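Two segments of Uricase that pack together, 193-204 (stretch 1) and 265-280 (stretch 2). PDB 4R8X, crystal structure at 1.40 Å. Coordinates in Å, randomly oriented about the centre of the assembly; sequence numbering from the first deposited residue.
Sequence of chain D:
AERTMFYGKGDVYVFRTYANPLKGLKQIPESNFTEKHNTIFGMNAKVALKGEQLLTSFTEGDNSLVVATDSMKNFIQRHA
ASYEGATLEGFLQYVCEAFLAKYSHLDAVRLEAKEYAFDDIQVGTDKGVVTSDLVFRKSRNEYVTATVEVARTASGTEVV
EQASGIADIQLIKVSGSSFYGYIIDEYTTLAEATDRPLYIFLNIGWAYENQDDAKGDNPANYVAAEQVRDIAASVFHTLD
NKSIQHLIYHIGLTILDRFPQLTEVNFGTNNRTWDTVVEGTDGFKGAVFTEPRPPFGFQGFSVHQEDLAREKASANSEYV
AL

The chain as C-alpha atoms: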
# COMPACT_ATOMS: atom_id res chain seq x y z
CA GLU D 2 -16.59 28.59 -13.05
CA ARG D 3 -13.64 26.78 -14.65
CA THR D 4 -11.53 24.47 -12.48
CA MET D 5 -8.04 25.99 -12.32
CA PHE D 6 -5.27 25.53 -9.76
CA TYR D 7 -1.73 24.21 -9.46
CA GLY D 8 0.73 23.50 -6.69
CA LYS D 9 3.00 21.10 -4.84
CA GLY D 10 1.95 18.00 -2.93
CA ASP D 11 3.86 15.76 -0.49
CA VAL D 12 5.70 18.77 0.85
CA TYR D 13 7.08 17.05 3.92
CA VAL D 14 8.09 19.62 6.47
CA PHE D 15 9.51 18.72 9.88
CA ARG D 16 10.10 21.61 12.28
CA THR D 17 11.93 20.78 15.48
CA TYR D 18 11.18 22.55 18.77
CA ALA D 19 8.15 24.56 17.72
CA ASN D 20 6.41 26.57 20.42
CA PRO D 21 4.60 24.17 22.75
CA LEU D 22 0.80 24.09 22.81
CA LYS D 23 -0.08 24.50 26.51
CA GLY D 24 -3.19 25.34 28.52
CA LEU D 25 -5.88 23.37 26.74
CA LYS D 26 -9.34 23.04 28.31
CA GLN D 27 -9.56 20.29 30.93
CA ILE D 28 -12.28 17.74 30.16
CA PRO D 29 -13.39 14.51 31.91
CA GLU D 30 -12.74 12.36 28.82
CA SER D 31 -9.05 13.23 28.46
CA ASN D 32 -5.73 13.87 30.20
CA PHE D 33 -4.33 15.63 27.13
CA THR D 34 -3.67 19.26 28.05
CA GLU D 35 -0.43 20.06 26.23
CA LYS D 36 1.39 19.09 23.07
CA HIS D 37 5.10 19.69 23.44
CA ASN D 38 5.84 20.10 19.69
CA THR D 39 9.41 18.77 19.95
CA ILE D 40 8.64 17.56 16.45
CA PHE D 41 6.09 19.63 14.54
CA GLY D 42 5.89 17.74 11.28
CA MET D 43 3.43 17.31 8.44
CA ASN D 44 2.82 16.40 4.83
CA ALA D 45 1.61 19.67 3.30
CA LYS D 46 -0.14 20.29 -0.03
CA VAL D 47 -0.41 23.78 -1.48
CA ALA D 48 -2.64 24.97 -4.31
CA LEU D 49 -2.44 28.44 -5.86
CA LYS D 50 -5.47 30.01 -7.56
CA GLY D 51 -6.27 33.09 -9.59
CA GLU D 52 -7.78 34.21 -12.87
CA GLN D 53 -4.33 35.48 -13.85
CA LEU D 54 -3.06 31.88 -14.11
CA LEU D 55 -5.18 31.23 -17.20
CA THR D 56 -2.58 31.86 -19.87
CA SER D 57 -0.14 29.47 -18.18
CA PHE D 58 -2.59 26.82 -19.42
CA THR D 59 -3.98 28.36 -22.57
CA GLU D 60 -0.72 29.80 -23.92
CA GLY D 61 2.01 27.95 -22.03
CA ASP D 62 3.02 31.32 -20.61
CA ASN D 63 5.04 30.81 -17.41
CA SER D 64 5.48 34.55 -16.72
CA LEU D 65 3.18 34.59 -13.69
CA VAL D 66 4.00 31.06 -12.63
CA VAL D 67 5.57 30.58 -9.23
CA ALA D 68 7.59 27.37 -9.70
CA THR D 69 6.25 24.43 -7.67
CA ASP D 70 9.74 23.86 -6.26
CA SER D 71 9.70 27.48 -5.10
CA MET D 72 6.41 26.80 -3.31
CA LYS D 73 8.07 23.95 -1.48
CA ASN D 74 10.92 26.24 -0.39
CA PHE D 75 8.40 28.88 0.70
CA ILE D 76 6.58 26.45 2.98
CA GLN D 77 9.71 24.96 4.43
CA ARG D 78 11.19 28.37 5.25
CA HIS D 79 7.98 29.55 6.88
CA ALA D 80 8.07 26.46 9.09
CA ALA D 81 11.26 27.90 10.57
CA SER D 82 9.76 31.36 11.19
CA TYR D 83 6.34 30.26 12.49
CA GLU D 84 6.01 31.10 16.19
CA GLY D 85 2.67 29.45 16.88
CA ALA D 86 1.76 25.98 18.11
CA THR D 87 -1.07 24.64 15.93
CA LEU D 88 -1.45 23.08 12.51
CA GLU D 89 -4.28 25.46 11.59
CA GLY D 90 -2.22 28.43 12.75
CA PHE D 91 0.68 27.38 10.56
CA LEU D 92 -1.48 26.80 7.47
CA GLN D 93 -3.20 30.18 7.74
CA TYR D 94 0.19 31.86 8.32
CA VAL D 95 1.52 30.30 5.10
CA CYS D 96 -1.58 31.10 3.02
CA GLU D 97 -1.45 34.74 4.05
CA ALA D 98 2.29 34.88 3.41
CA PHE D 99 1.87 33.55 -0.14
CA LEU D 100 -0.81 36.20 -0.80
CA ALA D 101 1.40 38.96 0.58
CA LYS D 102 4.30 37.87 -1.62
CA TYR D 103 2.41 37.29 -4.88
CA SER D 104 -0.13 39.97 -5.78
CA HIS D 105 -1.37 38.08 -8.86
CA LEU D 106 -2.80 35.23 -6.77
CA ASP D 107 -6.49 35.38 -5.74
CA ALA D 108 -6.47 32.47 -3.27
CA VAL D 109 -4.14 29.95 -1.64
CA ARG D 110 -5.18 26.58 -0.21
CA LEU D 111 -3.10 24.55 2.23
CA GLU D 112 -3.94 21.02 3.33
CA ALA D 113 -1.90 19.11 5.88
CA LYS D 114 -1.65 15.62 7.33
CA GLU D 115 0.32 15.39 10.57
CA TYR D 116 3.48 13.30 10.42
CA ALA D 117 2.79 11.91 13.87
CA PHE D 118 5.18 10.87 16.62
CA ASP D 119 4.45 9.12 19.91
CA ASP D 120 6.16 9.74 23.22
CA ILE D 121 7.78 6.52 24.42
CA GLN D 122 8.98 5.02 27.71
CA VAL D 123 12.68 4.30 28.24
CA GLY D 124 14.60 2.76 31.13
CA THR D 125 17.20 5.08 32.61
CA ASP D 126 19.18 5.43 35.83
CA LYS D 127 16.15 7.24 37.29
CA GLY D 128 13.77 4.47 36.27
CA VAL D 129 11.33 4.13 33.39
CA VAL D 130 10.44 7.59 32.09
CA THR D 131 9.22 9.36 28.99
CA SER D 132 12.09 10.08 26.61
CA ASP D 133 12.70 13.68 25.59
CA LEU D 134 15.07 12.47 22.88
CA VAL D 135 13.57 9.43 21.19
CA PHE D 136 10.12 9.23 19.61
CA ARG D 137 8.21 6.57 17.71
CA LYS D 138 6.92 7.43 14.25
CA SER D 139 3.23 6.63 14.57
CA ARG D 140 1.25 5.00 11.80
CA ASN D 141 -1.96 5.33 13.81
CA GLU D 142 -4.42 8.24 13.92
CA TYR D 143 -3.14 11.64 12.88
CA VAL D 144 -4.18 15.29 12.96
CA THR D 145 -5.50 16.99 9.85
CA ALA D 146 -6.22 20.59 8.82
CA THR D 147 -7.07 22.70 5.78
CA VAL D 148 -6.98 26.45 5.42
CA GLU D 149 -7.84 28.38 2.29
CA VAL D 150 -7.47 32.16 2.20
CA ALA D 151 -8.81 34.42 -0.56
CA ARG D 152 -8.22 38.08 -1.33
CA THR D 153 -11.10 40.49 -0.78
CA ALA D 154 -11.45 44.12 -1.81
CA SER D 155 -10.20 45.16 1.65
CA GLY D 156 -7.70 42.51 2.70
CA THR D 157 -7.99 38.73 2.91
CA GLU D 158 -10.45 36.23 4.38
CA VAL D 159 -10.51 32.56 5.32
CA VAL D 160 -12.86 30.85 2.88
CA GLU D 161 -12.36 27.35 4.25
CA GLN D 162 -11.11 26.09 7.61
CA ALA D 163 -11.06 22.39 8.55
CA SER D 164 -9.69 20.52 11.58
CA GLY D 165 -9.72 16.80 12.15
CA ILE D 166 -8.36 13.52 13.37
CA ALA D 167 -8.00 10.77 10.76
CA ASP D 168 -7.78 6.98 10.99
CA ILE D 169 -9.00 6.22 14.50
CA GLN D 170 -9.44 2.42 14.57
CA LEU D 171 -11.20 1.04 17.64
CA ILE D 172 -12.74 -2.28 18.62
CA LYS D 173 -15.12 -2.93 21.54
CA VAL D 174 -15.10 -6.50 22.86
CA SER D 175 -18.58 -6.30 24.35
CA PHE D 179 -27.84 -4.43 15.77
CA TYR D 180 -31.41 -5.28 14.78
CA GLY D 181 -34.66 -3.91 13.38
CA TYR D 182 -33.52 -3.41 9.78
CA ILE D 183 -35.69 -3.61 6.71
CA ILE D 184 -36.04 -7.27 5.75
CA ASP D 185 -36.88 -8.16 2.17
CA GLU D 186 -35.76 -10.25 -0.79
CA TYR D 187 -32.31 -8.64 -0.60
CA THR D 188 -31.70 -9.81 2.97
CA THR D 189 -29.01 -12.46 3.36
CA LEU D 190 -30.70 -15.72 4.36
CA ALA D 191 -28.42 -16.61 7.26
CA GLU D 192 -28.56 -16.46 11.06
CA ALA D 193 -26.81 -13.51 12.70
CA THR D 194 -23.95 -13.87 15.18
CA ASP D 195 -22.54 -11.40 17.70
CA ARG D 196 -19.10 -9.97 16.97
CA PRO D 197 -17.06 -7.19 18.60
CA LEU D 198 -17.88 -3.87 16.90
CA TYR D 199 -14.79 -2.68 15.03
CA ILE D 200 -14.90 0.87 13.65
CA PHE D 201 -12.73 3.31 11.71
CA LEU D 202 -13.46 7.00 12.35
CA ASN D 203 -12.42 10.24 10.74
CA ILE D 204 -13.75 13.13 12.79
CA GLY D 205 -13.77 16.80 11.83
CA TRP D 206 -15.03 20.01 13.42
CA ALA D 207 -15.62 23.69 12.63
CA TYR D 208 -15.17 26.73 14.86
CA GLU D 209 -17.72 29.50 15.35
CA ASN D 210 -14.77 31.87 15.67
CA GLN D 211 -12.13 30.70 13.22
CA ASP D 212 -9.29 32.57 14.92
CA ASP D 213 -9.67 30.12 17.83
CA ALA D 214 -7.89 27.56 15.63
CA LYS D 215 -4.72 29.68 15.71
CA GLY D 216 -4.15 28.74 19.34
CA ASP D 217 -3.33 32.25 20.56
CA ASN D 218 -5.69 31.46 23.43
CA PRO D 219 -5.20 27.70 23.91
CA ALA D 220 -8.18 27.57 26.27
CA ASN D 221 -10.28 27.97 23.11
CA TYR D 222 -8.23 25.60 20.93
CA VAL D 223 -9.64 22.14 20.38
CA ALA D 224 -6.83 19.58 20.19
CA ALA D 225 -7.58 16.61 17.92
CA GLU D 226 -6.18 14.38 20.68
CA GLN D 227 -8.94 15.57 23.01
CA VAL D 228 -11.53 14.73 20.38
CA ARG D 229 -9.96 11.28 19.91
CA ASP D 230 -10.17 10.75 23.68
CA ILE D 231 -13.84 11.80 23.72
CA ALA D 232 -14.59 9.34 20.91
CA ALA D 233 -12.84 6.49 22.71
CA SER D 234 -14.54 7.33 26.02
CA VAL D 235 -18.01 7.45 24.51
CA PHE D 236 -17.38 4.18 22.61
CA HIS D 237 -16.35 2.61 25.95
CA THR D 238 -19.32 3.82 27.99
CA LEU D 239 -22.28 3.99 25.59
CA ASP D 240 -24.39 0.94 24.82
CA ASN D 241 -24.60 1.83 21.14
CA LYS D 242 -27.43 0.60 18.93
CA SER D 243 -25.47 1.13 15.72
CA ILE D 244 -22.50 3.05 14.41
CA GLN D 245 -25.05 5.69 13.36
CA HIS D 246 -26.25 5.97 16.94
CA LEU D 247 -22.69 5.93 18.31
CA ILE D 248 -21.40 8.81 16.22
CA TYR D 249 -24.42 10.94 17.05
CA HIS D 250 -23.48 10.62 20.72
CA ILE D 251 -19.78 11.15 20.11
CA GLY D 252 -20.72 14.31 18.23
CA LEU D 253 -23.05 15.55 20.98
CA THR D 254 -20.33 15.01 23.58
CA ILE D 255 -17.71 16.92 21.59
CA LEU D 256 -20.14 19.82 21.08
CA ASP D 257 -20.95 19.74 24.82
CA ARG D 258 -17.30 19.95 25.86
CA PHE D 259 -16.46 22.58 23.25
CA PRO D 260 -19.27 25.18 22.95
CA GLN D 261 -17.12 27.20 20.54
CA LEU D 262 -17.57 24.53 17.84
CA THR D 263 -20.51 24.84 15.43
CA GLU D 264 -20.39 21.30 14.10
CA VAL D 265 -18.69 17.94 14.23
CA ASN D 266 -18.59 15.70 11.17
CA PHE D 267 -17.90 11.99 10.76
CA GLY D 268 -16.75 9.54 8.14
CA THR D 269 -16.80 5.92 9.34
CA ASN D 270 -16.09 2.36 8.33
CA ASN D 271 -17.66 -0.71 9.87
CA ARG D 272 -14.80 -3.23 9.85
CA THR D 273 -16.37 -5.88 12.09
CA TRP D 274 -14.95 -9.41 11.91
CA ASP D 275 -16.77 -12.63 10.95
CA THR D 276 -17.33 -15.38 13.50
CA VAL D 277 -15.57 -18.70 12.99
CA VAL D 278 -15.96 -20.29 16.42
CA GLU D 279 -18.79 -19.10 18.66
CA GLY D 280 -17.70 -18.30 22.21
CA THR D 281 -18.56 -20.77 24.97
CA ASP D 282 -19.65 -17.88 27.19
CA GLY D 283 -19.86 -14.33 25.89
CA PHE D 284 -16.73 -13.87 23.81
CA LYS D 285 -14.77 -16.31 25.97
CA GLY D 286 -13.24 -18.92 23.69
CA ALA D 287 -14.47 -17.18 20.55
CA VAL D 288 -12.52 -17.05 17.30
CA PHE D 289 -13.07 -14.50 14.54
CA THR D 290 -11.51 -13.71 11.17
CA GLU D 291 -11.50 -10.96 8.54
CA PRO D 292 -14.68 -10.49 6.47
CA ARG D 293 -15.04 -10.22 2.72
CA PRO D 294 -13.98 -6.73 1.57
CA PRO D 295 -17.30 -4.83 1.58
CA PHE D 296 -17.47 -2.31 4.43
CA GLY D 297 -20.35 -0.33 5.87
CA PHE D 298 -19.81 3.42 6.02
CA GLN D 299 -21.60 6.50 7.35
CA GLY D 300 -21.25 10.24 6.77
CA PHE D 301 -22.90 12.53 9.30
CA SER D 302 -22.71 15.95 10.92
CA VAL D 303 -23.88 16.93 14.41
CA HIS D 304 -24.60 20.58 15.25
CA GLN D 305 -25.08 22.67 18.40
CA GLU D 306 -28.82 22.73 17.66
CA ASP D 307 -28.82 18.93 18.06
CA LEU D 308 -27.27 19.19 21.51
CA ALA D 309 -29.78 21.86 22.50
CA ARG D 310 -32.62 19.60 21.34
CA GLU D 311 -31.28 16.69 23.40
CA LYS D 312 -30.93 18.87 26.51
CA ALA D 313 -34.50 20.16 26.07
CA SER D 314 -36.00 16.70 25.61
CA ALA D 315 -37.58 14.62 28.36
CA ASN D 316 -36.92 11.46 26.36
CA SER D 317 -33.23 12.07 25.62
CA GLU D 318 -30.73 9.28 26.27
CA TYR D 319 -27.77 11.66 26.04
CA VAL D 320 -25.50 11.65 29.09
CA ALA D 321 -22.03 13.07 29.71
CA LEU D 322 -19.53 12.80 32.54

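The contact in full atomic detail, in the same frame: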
# COMPACT_ATOMS: atom_id res chain seq x y z
N ALA D 193 -27.79 -14.50 12.26
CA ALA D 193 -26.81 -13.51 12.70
C ALA D 193 -26.01 -14.02 13.90
O ALA D 193 -26.50 -14.81 14.70
CB ALA D 193 -27.50 -12.19 13.04
N THR D 194 -24.76 -13.58 14.00
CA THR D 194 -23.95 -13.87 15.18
C THR D 194 -23.41 -12.57 15.75
O THR D 194 -23.29 -11.57 15.04
CB THR D 194 -22.77 -14.83 14.87
OG1 THR D 194 -21.83 -14.18 14.00
CG2 THR D 194 -23.26 -16.11 14.21
N ASP D 195 -23.08 -12.58 17.04
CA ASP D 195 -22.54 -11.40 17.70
C ASP D 195 -21.03 -11.34 17.54
O ASP D 195 -20.34 -12.31 17.81
CB ASP D 195 -22.88 -11.41 19.19
CG ASP D 195 -24.37 -11.26 19.45
OD1 ASP D 195 -25.04 -10.51 18.72
OD2 ASP D 195 -24.86 -11.90 20.40
N ARG D 196 -20.53 -10.19 17.10
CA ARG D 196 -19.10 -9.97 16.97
C ARG D 196 -18.74 -8.63 17.60
O ARG D 196 -19.59 -7.75 17.71
CB ARG D 196 -18.68 -9.96 15.50
CG ARG D 196 -18.94 -11.26 14.76
CD ARG D 196 -20.17 -11.15 13.88
NE ARG D 196 -19.95 -10.25 12.76
CZ ARG D 196 -20.93 -9.68 12.06
NH1 ARG D 196 -22.19 -9.92 12.39
NH2 ARG D 196 -20.64 -8.87 11.05
N PRO D 197 -17.48 -8.47 18.03
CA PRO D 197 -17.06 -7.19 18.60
C PRO D 197 -17.14 -6.08 17.54
O PRO D 197 -16.59 -6.24 16.45
CB PRO D 197 -15.60 -7.43 19.01
CG PRO D 197 -15.44 -8.93 19.05
CD PRO D 197 -16.41 -9.48 18.06
N LEU D 198 -17.82 -4.99 17.84
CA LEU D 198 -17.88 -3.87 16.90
C LEU D 198 -16.51 -3.24 16.68
O LEU D 198 -15.83 -2.82 17.62
CB LEU D 198 -18.87 -2.81 17.39
CG LEU D 198 -19.14 -1.66 16.43
CD1 LEU D 198 -19.70 -2.17 15.11
CD2 LEU D 198 -20.07 -0.63 17.06
N TYR D 199 -16.11 -3.17 15.41
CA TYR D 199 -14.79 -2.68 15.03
C TYR D 199 -15.03 -1.55 14.04
O TYR D 199 -15.60 -1.76 12.98
CB TYR D 199 -13.97 -3.83 14.43
CG TYR D 199 -12.54 -3.50 14.05
CD1 TYR D 199 -11.86 -2.43 14.63
CD2 TYR D 199 -11.87 -4.27 13.11
CE1 TYR D 199 -10.56 -2.14 14.27
CE2 TYR D 199 -10.57 -3.97 12.74
CZ TYR D 199 -9.93 -2.91 13.33
OH TYR D 199 -8.64 -2.63 12.95
N ILE D 200 -14.60 -0.34 14.41
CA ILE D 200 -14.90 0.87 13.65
C ILE D 200 -13.65 1.67 13.28
O ILE D 200 -12.67 1.70 14.02
CB ILE D 200 -15.88 1.79 14.40
CG1 ILE D 200 -15.25 2.33 15.69
CG2 ILE D 200 -17.17 1.06 14.73
CD1 ILE D 200 -16.14 3.31 16.46
N PHE D 201 -13.70 2.29 12.11
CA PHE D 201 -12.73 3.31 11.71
C PHE D 201 -13.48 4.62 11.75
O PHE D 201 -14.62 4.68 11.28
CB PHE D 201 -12.24 3.08 10.27
CG PHE D 201 -11.40 1.84 10.07
CD1 PHE D 201 -11.18 0.92 11.10
CD2 PHE D 201 -10.80 1.62 8.84
CE1 PHE D 201 -10.40 -0.21 10.88
CE2 PHE D 201 -10.02 0.49 8.62
CZ PHE D 201 -9.82 -0.42 9.64
N LEU D 202 -12.84 5.67 12.26
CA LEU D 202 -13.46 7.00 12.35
C LEU D 202 -12.52 8.08 11.86
O LEU D 202 -11.35 8.11 12.25
CB LEU D 202 -13.85 7.34 13.79
CG LEU D 202 -14.90 6.51 14.52
CD1 LEU D 202 -15.14 7.06 15.92
CD2 LEU D 202 -16.20 6.47 13.73
N ASN D 203 -13.03 8.95 11.00
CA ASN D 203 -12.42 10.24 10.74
C ASN D 203 -13.39 11.26 11.30
O ASN D 203 -14.58 11.22 10.99
CB ASN D 203 -12.25 10.50 9.24
CG ASN D 203 -11.32 9.52 8.56
OD1 ASN D 203 -10.47 8.89 9.19
ND2 ASN D 203 -11.47 9.39 7.25
N ILE D 204 -12.89 12.14 12.16
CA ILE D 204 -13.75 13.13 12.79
C ILE D 204 -13.23 14.51 12.46
O ILE D 204 -12.03 14.75 12.50
CB ILE D 204 -13.77 12.96 14.31
CG1 ILE D 204 -14.06 11.50 14.67
CG2 ILE D 204 -14.80 13.89 14.93
CD1 ILE D 204 -13.96 11.20 16.16
N VAL D 265 -19.63 19.05 14.30
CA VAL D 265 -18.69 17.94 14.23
C VAL D 265 -19.15 17.01 13.12
O VAL D 265 -20.33 16.69 13.02
CB VAL D 265 -18.66 17.16 15.57
CG1 VAL D 265 -17.71 15.99 15.47
CG2 VAL D 265 -18.24 18.09 16.70
N ASN D 266 -18.22 16.56 12.28
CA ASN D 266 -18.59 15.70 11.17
C ASN D 266 -17.84 14.37 11.24
O ASN D 266 -16.76 14.29 11.83
CB ASN D 266 -18.38 16.39 9.81
CG ASN D 266 -17.02 17.05 9.71
OD1 ASN D 266 -16.00 16.37 9.60
ND2 ASN D 266 -17.00 18.38 9.74
N PHE D 267 -18.44 13.33 10.67
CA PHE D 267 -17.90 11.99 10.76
C PHE D 267 -17.87 11.31 9.41
O PHE D 267 -18.79 11.48 8.60
CB PHE D 267 -18.77 11.13 11.67
CG PHE D 267 -18.77 11.56 13.10
CD1 PHE D 267 -19.67 12.51 13.56
CD2 PHE D 267 -17.87 11.00 13.99
CE1 PHE D 267 -19.65 12.90 14.88
CE2 PHE D 267 -17.85 11.39 15.31
CZ PHE D 267 -18.75 12.33 15.77
N GLY D 268 -16.80 10.55 9.19
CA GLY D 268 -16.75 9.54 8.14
C GLY D 268 -16.31 8.26 8.82
O GLY D 268 -15.29 8.25 9.51
N THR D 269 -17.08 7.19 8.66
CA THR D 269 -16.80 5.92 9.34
C THR D 269 -16.60 4.75 8.39
O THR D 269 -16.99 4.81 7.23
CB THR D 269 -17.99 5.48 10.20
OG1 THR D 269 -19.00 4.95 9.33
CG2 THR D 269 -18.56 6.65 10.96
N ASN D 270 -15.99 3.69 8.91
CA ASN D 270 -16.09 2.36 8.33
C ASN D 270 -16.55 1.40 9.43
O ASN D 270 -16.07 1.48 10.56
CB ASN D 270 -14.74 1.80 7.88
CG ASN D 270 -14.18 2.44 6.62
OD1 ASN D 270 -13.11 2.03 6.17
ND2 ASN D 270 -14.87 3.43 6.07
N ASN D 271 -17.43 0.48 9.07
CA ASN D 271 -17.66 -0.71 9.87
C ASN D 271 -16.73 -1.81 9.37
O ASN D 271 -16.85 -2.26 8.22
CB ASN D 271 -19.12 -1.17 9.76
CG ASN D 271 -19.47 -2.23 10.78
OD1 ASN D 271 -18.61 -2.99 11.23
ND2 ASN D 271 -20.73 -2.29 11.17
N ARG D 272 -15.81 -2.25 10.23
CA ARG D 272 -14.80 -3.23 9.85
C ARG D 272 -14.92 -4.53 10.64
O ARG D 272 -13.98 -5.33 10.74
CB ARG D 272 -13.41 -2.62 10.03
CG ARG D 272 -13.12 -1.52 9.03
CD ARG D 272 -12.87 -2.11 7.65
NE ARG D 272 -12.65 -1.07 6.65
CZ ARG D 272 -12.35 -1.31 5.38
NH1 ARG D 272 -12.25 -2.56 4.96
NH2 ARG D 272 -12.15 -0.31 4.53
N THR D 273 -16.12 -4.77 11.17
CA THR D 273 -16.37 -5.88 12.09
C THR D 273 -16.03 -7.24 11.50
O THR D 273 -16.37 -7.53 10.35
CB THR D 273 -17.82 -5.85 12.58
OG1 THR D 273 -18.04 -4.61 13.28
CG2 THR D 273 -18.15 -7.00 13.51
N TRP D 274 -15.36 -8.07 12.30
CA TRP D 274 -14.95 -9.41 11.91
C TRP D 274 -16.12 -10.37 11.69
O TRP D 274 -17.26 -10.10 12.09
CB TRP D 274 -14.07 -10.01 13.02
CG TRP D 274 -12.79 -9.27 13.33
CD1 TRP D 274 -12.01 -8.52 12.47
CD2 TRP D 274 -12.13 -9.22 14.60
NE1 TRP D 274 -10.91 -8.02 13.14
CE2 TRP D 274 -10.96 -8.44 14.44
CE3 TRP D 274 -12.41 -9.76 15.86
CZ2 TRP D 274 -10.08 -8.19 15.51
CZ3 TRP D 274 -11.54 -9.52 16.91
CH2 TRP D 274 -10.38 -8.75 16.72
N ASP D 275 -15.83 -11.52 11.06
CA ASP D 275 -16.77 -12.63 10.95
C ASP D 275 -16.46 -13.64 12.04
O ASP D 275 -15.30 -13.85 12.41
CB ASP D 275 -16.61 -13.34 9.60
CG ASP D 275 -17.29 -12.59 8.45
OD1 ASP D 275 -18.17 -11.74 8.72
OD2 ASP D 275 -16.96 -12.88 7.28
N THR D 276 -17.50 -14.29 12.55
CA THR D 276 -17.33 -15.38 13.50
C THR D 276 -16.87 -16.67 12.82
O THR D 276 -17.36 -17.03 11.75
CB THR D 276 -18.65 -15.68 14.23
OG1 THR D 276 -19.09 -14.50 14.92
CG2 THR D 276 -18.49 -16.83 15.22
N VAL D 277 -15.92 -17.37 13.44
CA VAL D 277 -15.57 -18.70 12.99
C VAL D 277 -15.94 -19.72 14.06
O VAL D 277 -16.56 -20.74 13.77
CB VAL D 277 -14.08 -18.83 12.67
CG1 VAL D 277 -13.75 -20.29 12.37
CG2 VAL D 277 -13.70 -17.93 11.51
N VAL D 278 -15.55 -19.44 15.30
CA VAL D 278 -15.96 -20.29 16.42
C VAL D 278 -16.71 -19.45 17.44
O VAL D 278 -16.17 -18.49 17.98
CB VAL D 278 -14.77 -20.98 17.12
CG1 VAL D 278 -15.27 -21.93 18.19
CG2 VAL D 278 -13.91 -21.73 16.11
N GLU D 279 -17.97 -19.81 17.69
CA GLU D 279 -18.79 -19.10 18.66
C GLU D 279 -18.21 -19.30 20.05
O GLU D 279 -17.81 -20.40 20.41
CB GLU D 279 -20.22 -19.64 18.61
CG GLU D 279 -21.23 -18.75 19.29
CD GLU D 279 -21.96 -17.86 18.30
OE1 GLU D 279 -21.33 -16.92 17.78
OE2 GLU D 279 -23.15 -18.12 18.03
N GLY D 280 -18.19 -18.23 20.84
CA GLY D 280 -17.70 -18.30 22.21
C GLY D 280 -18.53 -19.24 23.06
O GLY D 280 -19.72 -19.42 22.82
O HOH W 1 -20.10 -13.83 11.17
O HOH W 2 -19.79 -14.86 17.60
O HOH W 3 -18.36 -9.14 9.21
O HOH W 4 -14.75 -7.39 15.00
O HOH W 5 -14.84 13.87 9.08

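Antiparallel strands are held together by their backbones, and side chains can take over where the pairing ends, as in this pair from uricase. From Phe-201 to Asn-203 the ladder is regular: Phe-201 N donates to Asn-270 O (2.9 Å) and Asn-270 N returns a bond to Phe-201 O (2.9 Å), while Asn-203 N donates to Gly-268 O (2.8 Å) and Gly-268 N returns a bond to Asn-203 O (2.9 Å). Ile-204, on the face it shares with Leu-202 and Phe-267, packs its CG2 3.6 Å from Val-265 CG1, a buried apolar contact suited to branched aliphatic chains.

Tyr-199, which gives up the largest area to its partner, stands where the regular pattern breaks. Its carbonyl O still accepts from Arg-272 N (2.8 Å), but its N bonds to a side chain, Thr-273 OG1, at 3.2 Å. That hydroxyl donates in turn to Asn-271 OD1 (2.7 Å), so threonine serves as acceptor and donor at once. The tyrosine ring, buried, directs its edge toward the face of Trp-274, with 5.5 Å between the centroid of the Tyr-199 ring and that of the Trp-274 five-membered ring.

Phe-201 offers a flat face to an arginine's aliphatic portion: Arg-272 CG lies 3.5 Å from the Phe-201 ring centroid, almost on the ring normal. The charged end is meanwhile steadied by Asn-270, whose OD1 accepts from Arg-272 NE (3.2 Å) and NH2 (3.0 Å).

Beyond the ladder, Arg-196 reaches across with its long side chain. Its NE donates to Trp-274 O at 2.8 Å, near the guanidinium plane, and its CB rests 3.6 Å from Thr-273 CG2. Water extends the link: one molecule accepts from Trp-274 N (2.9 Å) and donates to Pro-197 O (2.6 Å), continuing the connection where direct backbone pairing has ceased.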